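PDB 2OMO: DUF176 from Nitrosomonas europaea, which is of uncertain function but probably acts as an oxidoreductase related to antibiotic biosynthesis monooxygenases. Local coordinates for residues T34-T37 with E38-K41; H48-S51 with I52-P55; A91-L94 with T95-T99; D98-A101 with D102-E106. All coordinates share one frame; numbering follows the deposited sequence.

Contact 1. Residues T34-T37 with E38-K41; sequences TDKT and EAFK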
loop_
_atom_site.group_PDB
_atom_site.type_symbol
_atom_site.label_atom_id
_atom_site.label_comp_id
_atom_site.label_asym_id
_atom_site.label_seq_id
_atom_site.Cartn_x
_atom_site.Cartn_y
_atom_site.Cartn_z
ATOM N N THR A 34 -16.477 -10.121 -13.074
ATOM C CA THR A 34 -17.274 -10.589 -11.960
ATOM C C THR A 34 -17.191 -12.135 -11.755
ATOM O O THR A 34 -17.228 -12.650 -10.624
ATOM C CB THR A 34 -18.707 -10.038 -12.224
ATOM O OG1 THR A 34 -19.420 -9.840 -10.998
ATOM C CG2 THR A 34 -19.430 -10.880 -13.180
ATOM N N ASP A 35 -17.028 -12.890 -12.836
ATOM C CA ASP A 35 -17.023 -14.334 -12.675
ATOM C C ASP A 35 -15.612 -14.961 -12.740
ATOM O O ASP A 35 -15.461 -16.168 -13.038
ATOM C CB ASP A 35 -17.971 -14.968 -13.692
ATOM C CG ASP A 35 -17.540 -14.729 -15.137
ATOM O OD1 ASP A 35 -16.752 -13.793 -15.442
ATOM O OD2 ASP A 35 -18.022 -15.507 -15.992
ATOM N N LYS A 36 -14.604 -14.125 -12.489
ATOM C CA LYS A 36 -13.196 -14.536 -12.472
ATOM C C LYS A 36 -12.438 -14.103 -11.216
ATOM O O LYS A 36 -11.203 -14.211 -11.148
ATOM C CB LYS A 36 -12.463 -14.018 -13.707
ATOM C CG LYS A 36 -13.027 -14.537 -15.032
ATOM C CD LYS A 36 -12.720 -16.043 -15.225
ATOM C CE LYS A 36 -13.112 -16.516 -16.602
ATOM N NZ LYS A 36 -14.583 -16.629 -16.724
ATOM N N THR A 37 -13.173 -13.676 -10.203
ATOM C CA THR A 37 -12.518 -13.278 -8.938
ATOM C C THR A 37 -11.719 -14.407 -8.279
ATOM O O THR A 37 -10.590 -14.166 -7.823
ATOM C CB THR A 37 -13.459 -12.621 -7.906
ATOM O OG1 THR A 37 -14.510 -13.526 -7.583
ATOM C CG2 THR A 37 -14.053 -11.347 -8.479
ATOM N N GLU A 38 -12.270 -15.626 -8.259
ATOM C CA GLU A 38 -11.570 -16.782 -7.616
ATOM C C GLU A 38 -10.400 -17.168 -8.496
ATOM O O GLU A 38 -9.326 -17.459 -7.997
ATOM C CB GLU A 38 -12.501 -17.976 -7.359
ATOM C CG GLU A 38 -13.782 -17.601 -6.561
ATOM C CD GLU A 38 -13.510 -16.595 -5.469
ATOM O OE1 GLU A 38 -12.786 -16.947 -4.515
ATOM O OE2 GLU A 38 -14.024 -15.433 -5.563
ATOM N N ALA A 39 -10.613 -17.139 -9.818
ATOM C CA ALA A 39 -9.561 -17.463 -10.763
ATOM C C ALA A 39 -8.413 -16.459 -10.585
ATOM O O ALA A 39 -7.226 -16.833 -10.553
ATOM C CB ALA A 39 -10.095 -17.432 -12.193
ATOM N N PHE A 40 -8.773 -15.186 -10.449
ATOM C CA PHE A 40 -7.750 -14.162 -10.315
ATOM C C PHE A 40 -6.961 -14.312 -9.002
ATOM O O PHE A 40 -5.716 -14.189 -9.024
ATOM C CB PHE A 40 -8.352 -12.776 -10.399
ATOM C CG PHE A 40 -7.331 -11.656 -10.217
ATOM C CD1 PHE A 40 -6.537 -11.268 -11.288
ATOM C CD2 PHE A 40 -7.206 -10.991 -9.002
ATOM C CE1 PHE A 40 -5.608 -10.193 -11.164
ATOM C CE2 PHE A 40 -6.286 -9.938 -8.866
ATOM C CZ PHE A 40 -5.484 -9.562 -9.949
ATOM N N LYS A 41 -7.655 -14.622 -7.890
ATOM C CA LYS A 41 -6.990 -14.851 -6.601
ATOM C C LYS A 41 -5.988 -15.977 -6.669
ATOM O O LYS A 41 -4.886 -15.895 -6.122
ATOM C CB LYS A 41 -8.000 -15.131 -5.469
ATOM C CG LYS A 41 -8.907 -13.928 -5.194
ATOM C CD LYS A 41 -9.801 -14.108 -3.954
ATOM C CE LYS A 41 -10.469 -15.429 -3.849
ATOM N NZ LYS A 41 -11.399 -15.408 -2.679
#

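Contact 2. Residues H48-S51 with I52-P55; sequences HEQS and IREP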
loop_
_atom_site.group_PDB
_atom_site.type_symbol
_atom_site.label_atom_id
_atom_site.label_comp_id
_atom_site.label_asym_id
_atom_site.label_seq_id
_atom_site.Cartn_x
_atom_site.Cartn_y
_atom_site.Cartn_z
ATOM N N HIS A 48 2.425 -14.016 -5.892
ATOM C CA HIS A 48 2.816 -13.619 -4.532
ATOM C C HIS A 48 3.881 -14.575 -3.956
ATOM O O HIS A 48 4.908 -14.119 -3.464
ATOM C CB HIS A 48 1.606 -13.645 -3.598
ATOM C CG HIS A 48 1.967 -13.624 -2.134
ATOM N ND1 HIS A 48 2.274 -12.454 -1.458
ATOM C CD2 HIS A 48 2.069 -14.626 -1.226
ATOM C CE1 HIS A 48 2.534 -12.742 -0.190
ATOM N NE2 HIS A 48 2.429 -14.053 -0.027
ATOM N N GLU A 49 3.617 -15.886 -4.024
ATOM C CA GLU A 49 4.485 -16.918 -3.414
ATOM C C GLU A 49 5.892 -16.858 -3.962
ATOM O O GLU A 49 6.836 -17.061 -3.223
ATOM C CB GLU A 49 3.891 -18.327 -3.587
ATOM C CG GLU A 49 2.616 -18.520 -2.729
ATOM C CD GLU A 49 1.955 -19.887 -2.883
ATOM O OE1 GLU A 49 2.391 -20.702 -3.721
ATOM O OE2 GLU A 49 0.981 -20.142 -2.138
ATOM N N GLN A 50 6.033 -16.566 -5.250
ATOM C CA GLN A 50 7.338 -16.464 -5.865
ATOM C C GLN A 50 7.934 -15.067 -5.647
ATOM O O GLN A 50 9.130 -14.917 -5.512
ATOM C CB GLN A 50 7.268 -16.774 -7.362
ATOM C CG GLN A 50 6.922 -18.239 -7.684
ATOM C CD GLN A 50 7.841 -19.213 -6.969
ATOM O OE1 GLN A 50 9.075 -19.083 -7.011
ATOM N NE2 GLN A 50 7.246 -20.204 -6.298
ATOM N N SER A 51 7.102 -14.051 -5.660
ATOM C CA SER A 51 7.593 -12.681 -5.631
ATOM C C SER A 51 8.196 -12.342 -4.276
ATOM O O SER A 51 9.188 -11.605 -4.220
ATOM C CB SER A 51 6.504 -11.696 -6.051
ATOM O OG SER A 51 6.236 -11.811 -7.440
ATOM N N ILE A 52 7.647 -12.897 -3.203
ATOM C CA ILE A 52 8.211 -12.650 -1.860
ATOM C C ILE A 52 9.608 -13.241 -1.637
ATOM O O ILE A 52 10.266 -12.920 -0.644
ATOM C CB ILE A 52 7.260 -13.011 -0.697
ATOM C CG1 ILE A 52 6.949 -14.521 -0.638
ATOM C CG2 ILE A 52 5.994 -12.127 -0.805
ATOM C CD1 ILE A 52 6.235 -14.961 0.609
ATOM N N ARG A 53 10.012 -14.102 -2.568
ATOM C CA ARG A 53 11.321 -14.725 -2.586
ATOM C C ARG A 53 12.304 -13.964 -3.476
ATOM O O ARG A 53 13.479 -14.346 -3.582
ATOM C CB ARG A 53 11.162 -16.151 -3.099
ATOM C CG ARG A 53 10.240 -17.001 -2.233
ATOM C CD ARG A 53 10.071 -18.401 -2.807
ATOM N NE ARG A 53 11.371 -19.010 -3.060
ATOM C CZ ARG A 53 12.078 -19.706 -2.167
ATOM N NH1 ARG A 53 11.610 -19.925 -0.940
ATOM N NH2 ARG A 53 13.260 -20.196 -2.506
ATOM N N GLU A 54 11.850 -12.910 -4.140
ATOM C CA GLU A 54 12.738 -12.137 -5.015
ATOM C C GLU A 54 13.697 -11.313 -4.160
ATOM O O GLU A 54 13.309 -10.789 -3.095
ATOM C CB GLU A 54 11.976 -11.196 -5.942
ATOM C CG GLU A 54 11.129 -11.847 -7.017
ATOM C CD GLU A 54 10.243 -10.860 -7.733
ATOM O OE1 GLU A 54 10.543 -9.633 -7.726
ATOM O OE2 GLU A 54 9.224 -11.296 -8.307
ATOM N N PRO A 55 14.946 -11.161 -4.647
ATOM C CA PRO A 55 15.895 -10.371 -3.857
ATOM C C PRO A 55 15.385 -8.903 -3.664
ATOM O O PRO A 55 14.972 -8.215 -4.624
ATOM C CB PRO A 55 17.196 -10.415 -4.686
ATOM C CG PRO A 55 17.020 -11.621 -5.642
ATOM C CD PRO A 55 15.511 -11.595 -5.942
#

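Contact 3. Residues A91-L94 with T95-T99; sequences AHYL and TWRDT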
loop_
_atom_site.group_PDB
_atom_site.type_symbol
_atom_site.label_atom_id
_atom_site.label_comp_id
_atom_site.label_asym_id
_atom_site.label_seq_id
_atom_site.Cartn_x
_atom_site.Cartn_y
_atom_site.Cartn_z
ATOM N N ALA A 91 9.716 -15.376 -14.680
ATOM C CA ALA A 91 8.737 -16.280 -15.309
ATOM C C ALA A 91 7.343 -16.170 -14.644
ATOM O O ALA A 91 6.320 -16.164 -15.332
ATOM C CB ALA A 91 9.219 -17.707 -15.274
ATOM N N HIS A 92 7.324 -16.065 -13.312
ATOM C CA HIS A 92 6.056 -16.036 -12.559
ATOM C C HIS A 92 5.293 -14.760 -12.847
ATOM O O HIS A 92 4.067 -14.804 -12.989
ATOM C CB HIS A 92 6.233 -16.285 -11.050
ATOM C CG HIS A 92 7.096 -15.276 -10.352
ATOM N ND1 HIS A 92 8.470 -15.398 -10.247
ATOM C CD2 HIS A 92 6.763 -14.166 -9.657
ATOM C CE1 HIS A 92 8.944 -14.388 -9.536
ATOM N NE2 HIS A 92 7.931 -13.621 -9.178
ATOM N N TYR A 93 6.003 -13.632 -12.997
ATOM C CA TYR A 93 5.319 -12.431 -13.482
ATOM C C TYR A 93 4.686 -12.619 -14.867
ATOM O O TYR A 93 3.523 -12.296 -15.092
ATOM C CB TYR A 93 6.236 -11.194 -13.493
ATOM C CG TYR A 93 5.578 -10.039 -14.237
ATOM C CD1 TYR A 93 4.465 -9.370 -13.699
ATOM C CD2 TYR A 93 6.026 -9.660 -15.507
ATOM C CE1 TYR A 93 3.849 -8.323 -14.406
ATOM C CE2 TYR A 93 5.429 -8.628 -16.213
ATOM C CZ TYR A 93 4.345 -7.967 -15.656
ATOM O OH TYR A 93 3.783 -6.970 -16.393
ATOM N N LEU A 94 5.500 -13.082 -15.806
ATOM C CA LEU A 94 5.085 -13.261 -17.191
ATOM C C LEU A 94 3.920 -14.231 -17.288
ATOM O O LEU A 94 2.967 -13.987 -18.043
ATOM C CB LEU A 94 6.280 -13.718 -18.057
ATOM C CG LEU A 94 7.430 -12.667 -18.129
ATOM C CD1 LEU A 94 8.723 -13.289 -18.684
ATOM C CD2 LEU A 94 7.076 -11.363 -18.879
ATOM N N THR A 95 3.984 -15.318 -16.518
ATOM C CA THR A 95 2.880 -16.269 -16.411
ATOM C C THR A 95 1.585 -15.611 -15.898
ATOM O O THR A 95 0.518 -15.781 -16.483
ATOM C CB THR A 95 3.278 -17.468 -15.514
ATOM O OG1 THR A 95 4.325 -18.212 -16.164
ATOM C CG2 THR A 95 2.083 -18.387 -15.259
ATOM N N TRP A 96 1.700 -14.879 -14.791
ATOM C CA TRP A 96 0.593 -14.180 -14.197
ATOM C C TRP A 96 -0.027 -13.216 -15.222
ATOM O O TRP A 96 -1.231 -13.276 -15.475
ATOM C CB TRP A 96 1.073 -13.461 -12.927
ATOM C CG TRP A 96 0.024 -12.622 -12.291
ATOM C CD1 TRP A 96 -0.908 -13.034 -11.368
ATOM C CD2 TRP A 96 -0.214 -11.238 -12.529
ATOM N NE1 TRP A 96 -1.702 -11.958 -11.004
ATOM C CE2 TRP A 96 -1.313 -10.855 -11.730
ATOM C CE3 TRP A 96 0.389 -10.277 -13.357
ATOM C CZ2 TRP A 96 -1.800 -9.531 -11.707
ATOM C CZ3 TRP A 96 -0.092 -8.959 -13.335
ATOM C CH2 TRP A 96 -1.175 -8.601 -12.515
ATOM N N ARG A 97 0.795 -12.349 -15.817
ATOM C CA ARG A 97 0.333 -11.342 -16.759
ATOM C C ARG A 97 -0.465 -11.978 -17.910
ATOM O O ARG A 97 -1.576 -11.547 -18.203
ATOM C CB ARG A 97 1.522 -10.540 -17.316
ATOM C CG ARG A 97 1.155 -9.402 -18.247
ATOM C CD ARG A 97 2.380 -9.006 -19.051
ATOM N NE ARG A 97 2.761 -10.124 -19.922
ATOM C CZ ARG A 97 3.849 -10.169 -20.701
ATOM N NH1 ARG A 97 4.709 -9.156 -20.715
ATOM N NH2 ARG A 97 4.074 -11.235 -21.473
ATOM N N ASP A 98 0.100 -13.011 -18.530
ATOM C CA ASP A 98 -0.611 -13.735 -19.603
ATOM C C ASP A 98 -1.897 -14.401 -19.112
ATOM O O ASP A 98 -2.903 -14.399 -19.822
ATOM C CB ASP A 98 0.293 -14.781 -20.240
ATOM C CG ASP A 98 1.445 -14.177 -20.987
ATOM O OD1 ASP A 98 1.519 -12.923 -21.091
ATOM O OD2 ASP A 98 2.277 -14.967 -21.498
ATOM N N THR A 99 -1.858 -14.966 -17.911
ATOM C CA THR A 99 -3.004 -15.692 -17.351
ATOM C C THR A 99 -4.228 -14.803 -17.052
ATOM O O THR A 99 -5.389 -15.162 -17.414
ATOM C CB THR A 99 -2.572 -16.506 -16.122
ATOM O OG1 THR A 99 -1.540 -17.421 -16.517
ATOM C CG2 THR A 99 -3.729 -17.339 -15.534
HETATM O O HOH W 1 4.619 -6.283 -18.853
#

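Contact 4. Residues D98-A101 with D102-E106; sequences DTVA and DWMAE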
loop_
_atom_site.group_PDB
_atom_site.type_symbol
_atom_site.label_atom_id
_atom_site.label_comp_id
_atom_site.label_asym_id
_atom_site.label_seq_id
_atom_site.Cartn_x
_atom_site.Cartn_y
_atom_site.Cartn_z
ATOM N N ASP A 98 0.100 -13.011 -18.530
ATOM C CA ASP A 98 -0.611 -13.735 -19.603
ATOM C C ASP A 98 -1.897 -14.401 -19.112
ATOM O O ASP A 98 -2.903 -14.399 -19.822
ATOM C CB ASP A 98 0.293 -14.781 -20.240
ATOM C CG ASP A 98 1.445 -14.177 -20.987
ATOM O OD1 ASP A 98 1.519 -12.923 -21.091
ATOM O OD2 ASP A 98 2.277 -14.967 -21.498
ATOM N N THR A 99 -1.858 -14.966 -17.911
ATOM C CA THR A 99 -3.004 -15.692 -17.351
ATOM C C THR A 99 -4.228 -14.803 -17.052
ATOM O O THR A 99 -5.389 -15.162 -17.414
ATOM C CB THR A 99 -2.572 -16.506 -16.122
ATOM O OG1 THR A 99 -1.540 -17.421 -16.517
ATOM C CG2 THR A 99 -3.729 -17.339 -15.534
ATOM N N VAL A 100 -3.977 -13.648 -16.448
ATOM C CA VAL A 100 -5.064 -12.821 -15.968
ATOM C C VAL A 100 -5.535 -11.830 -17.054
ATOM O O VAL A 100 -6.546 -11.165 -16.896
ATOM C CB VAL A 100 -4.685 -12.078 -14.650
ATOM C CG1 VAL A 100 -4.184 -13.048 -13.564
ATOM C CG2 VAL A 100 -3.633 -10.987 -14.930
ATOM N N ALA A 101 -4.811 -11.762 -18.174
ATOM C CA ALA A 101 -5.108 -10.746 -19.195
ATOM C C ALA A 101 -6.626 -10.701 -19.534
ATOM O O ALA A 101 -7.267 -9.628 -19.490
ATOM C CB ALA A 101 -4.272 -11.001 -20.437
ATOM N N ASP A 102 -7.193 -11.871 -19.793
ATOM C CA ASP A 102 -8.574 -11.981 -20.232
ATOM C C ASP A 102 -9.591 -11.829 -19.106
ATOM O O ASP A 102 -10.807 -11.778 -19.373
ATOM C CB ASP A 102 -8.788 -13.301 -20.979
ATOM C CG ASP A 102 -8.053 -13.332 -22.311
ATOM O OD1 ASP A 102 -7.881 -12.247 -22.913
ATOM O OD2 ASP A 102 -7.653 -14.436 -22.743
ATOM N N TRP A 103 -9.102 -11.751 -17.862
ATOM C CA TRP A 103 -9.988 -11.653 -16.718
ATOM C C TRP A 103 -10.104 -10.230 -16.221
ATOM O O TRP A 103 -10.904 -9.952 -15.323
ATOM C CB TRP A 103 -9.553 -12.563 -15.566
ATOM C CG TRP A 103 -9.343 -14.056 -15.945
ATOM C CD1 TRP A 103 -9.882 -14.755 -17.018
ATOM C CD2 TRP A 103 -8.522 -14.988 -15.246
ATOM N NE1 TRP A 103 -9.432 -16.053 -17.010
ATOM C CE2 TRP A 103 -8.608 -16.227 -15.929
ATOM C CE3 TRP A 103 -7.721 -14.902 -14.096
ATOM C CZ2 TRP A 103 -7.912 -17.369 -15.506
ATOM C CZ3 TRP A 103 -7.032 -16.052 -13.682
ATOM C CH2 TRP A 103 -7.139 -17.256 -14.378
HETATM N N MSE A 104 -9.319 -9.314 -16.793
HETATM C CA MSE A 104 -9.402 -7.881 -16.406
HETATM C C MSE A 104 -10.674 -7.257 -16.956
HETATM O O MSE A 104 -11.018 -7.452 -18.149
HETATM C CB MSE A 104 -8.193 -7.101 -16.930
HETATM C CG MSE A 104 -6.881 -7.700 -16.507
HETATM SE SE MSE A 104 -6.722 -7.681 -14.540
HETATM C CE MSE A 104 -7.327 -9.405 -14.187
ATOM N N ALA A 105 -11.404 -6.534 -16.109
ATOM C CA ALA A 105 -12.610 -5.848 -16.582
ATOM C C ALA A 105 -12.204 -4.506 -17.244
ATOM O O ALA A 105 -12.980 -3.899 -17.996
ATOM C CB ALA A 105 -13.558 -5.598 -15.424
ATOM N N GLU A 106 -10.977 -4.079 -16.964
ATOM C CA GLU A 106 -10.371 -2.872 -17.546
ATOM C C GLU A 106 -8.853 -2.908 -17.278
ATOM O O GLU A 106 -8.408 -3.717 -16.452
ATOM C CB GLU A 106 -10.986 -1.625 -16.925
ATOM C CG GLU A 106 -10.585 -1.406 -15.485
ATOM C CD GLU A 106 -11.184 -0.143 -14.869
ATOM O OE1 GLU A 106 -11.294 0.887 -15.581
ATOM O OE2 GLU A 106 -11.529 -0.177 -13.653
HETATM O O HOH W 2 -5.867 -14.343 -20.214
HETATM O O HOH W 3 -9.766 -8.418 -20.447
#

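Contact 1. Residues T34-T37 with E38-K41
Thr-37 and Glu-38 are sequence neighbours whose side chains run alongside each other at the start of helix 37-51. The Glu-38 chain can be followed outward. CB lies 3.8 Å from the carbonyl carbon C of Thr-37, and CG, set opposite its own carbonyl carbon (chi1 -53°), stays over the same peptide. A further bend at chi2 turns the carboxylate back toward the preceding residue, where OE2 accepts a hydrogen bond from Thr-37 OG1 at 2.8 Å. The hydroxyl comes from the anti side of OE2, 26° out of the carboxylate plane. The other oxygen, OE1, faces Lys-41 NZ, but its modelled position is doubtful. On the backbone, Lys-36, the N-cap residue, gives its carbonyl O to Phe-40 N at 2.7 Å, and Thr-37 O takes Lys-41 N at 3.0 Å. The aliphatic part of Lys-41 folds over that second carbonyl, CG coming within 3.1 Å of Thr-37 O. Phe-40 turns inward to meet Phe-72, while Lys-41 packs on Leu-116 of the second subunit. This is the first turn of an alpha helix packed on an antiparallel sheet, in the dimeric ferredoxin-like alpha/beta fold of the family.

Contact 2. Residues H48-S51 with I52-P55
Ile-52 N donates to His-48 O at 3.0 Å in an ordinary i to i+4 helical bond, and the backbone then tightens. Arg-53 N reaches Gln-50 O at 3.2 Å and Glu-54 N reaches Ser-51 O at 3.0 Å, both spanning three residues. Their donors stand about 60° above the carbonyl planes, whereas Ile-52 N arrives almost head-on. The last of these bonds closes a type I turn from Ser-51 to Glu-54. Among the side chains, CG2 and CD1 of Ile-52 approach the His-48 imidazole obliquely from one side, CG2 3.6 Å from His-48 CE1 and CD1 4.0 Å from His-48 NE2. The ring's ND1 is bonded to Phe-60 O. Arg-53 lays its methylenes over the carbonyl of Glu-49, CD 3.5 Å from Glu-49 O. With CG turned away from its carbonyl carbon (chi1 -68°), Glu-54 runs its extended chain alongside Ser-51, past Ser-51 O, bringing OE2 to 3.4 Å from Ser-51 CA. The buried carboxylate is held by His-87 and His-92 at OE2 and by Tyr-78 at OE1, while Ser-51 OG bonds to Asn-47 O and His-92. A helix C-terminus unwinding through a type I turn into strand 57-65 thus brings Glu-54 into a buried polar cluster.

Contact 3. Residues A91-L94 with T95-T99
Tyr-93, Trp-96 and Arg-97 meet along one side of the alpha helix 91-100, which runs unbroken through both segments. The main chain supplies four i to i+4 bonds, among them Arg-97 N to Tyr-93 O at 2.8 Å. Threonine hydroxyls add to this pattern: Thr-95 OG1, opposite its own carbonyl carbon (chi1 -66°), turns back to Ala-91 O at 3.0 Å, so that this oxygen accepts both amide and hydroxyl of one residue. Thr-99 OG1 does the same to Thr-95 O at 2.6 Å, hydroxyl and amide arriving from opposite faces of the carbonyl plane. Packing contacts follow. Tyr-93 CE1 lies 4.1 Å from Trp-96 CE3, the indole being turned inward so that NE1 bonds to Thr-44 of helix 37-51. Arg-97 CB sits over one face of the phenol, toward its rim, and CD passes 3.6 Å from Tyr-93 OH; the guanidinium is inclined 69° to that ring. Leu-94 CD2 lies over one guanidinium face, toward its rim. A water bonds to Tyr-93 OH and, weakly, to Arg-97 NH1. The charged contact is side-on: Arg-97 NE and NH2 both grip a single oxygen, Asp-98 OD1, at 3.3 and 3.1 Å, almost in the guanidinium plane.

Contact 4. Residues D98-A101 with D102-E106
Val-100 O is the acceptor around which the chain turns after helix 91-100. Trp-103 N binds it at 2.8 Å from well above the carbonyl plane. Met-104 N adds two weak bonds, a bent one to Val-100 O at 3.3 Å and a straighter one to Ala-101 O at 3.4 Å, and the methyl CE of selenomethionine Met-104 also comes to 3.3 Å from Val-100 O. Bends at chi2 and chi3 fold this side chain back over the turn, bringing CE to 3.8 Å from Val-100 CB. Trp-103 takes the other side. Its indole lies across the helix end with Thr-99 O over the centre of one face, 3.6 Å above the plane. Thr-99 CG2 packs 3.6 Å from CH2 of Trp-103, while the Val-100 side chain crosses the indole at about a right angle. Beyond the segments, Trp-103 packs on Lys-36 and Ala-39, and Met-104 on Phe-40. Two waters complete the polar bonding: one links Thr-99 O to Asp-102 N at 2.8 Å from the nitrogen, the other donates to both Ala-101 O and Met-104 O. Water thus takes up backbone groups where regular helical bonding lapses, while the apolar side chains of Val-100, Trp-103 and Met-104 fasten the turn to helix 37-51.

Contacts 1 and 2 stand at the two ends of helix 37-51, their centres about 22 Å apart, whereas contacts 3 and 4 follow each other along helix 91-100 and its exit. Contact 2 is partly buried; the other three are at the surface. The two helices are joined at both ends, by different chemistry. Phe-40 of contact 1 packs against Val-100 and Met-104 of contact 4 and also on Trp-96 of contact 3, and Lys-36 lies on Trp-103, an apolar junction. Between contacts 2 and 3 the junction is polar, made through His-92. Contact 3 combines helical and threonine hydroxyl bonds with one Arg-Asp salt bridge; contact 4 pairs apolar packing with two bridging waters.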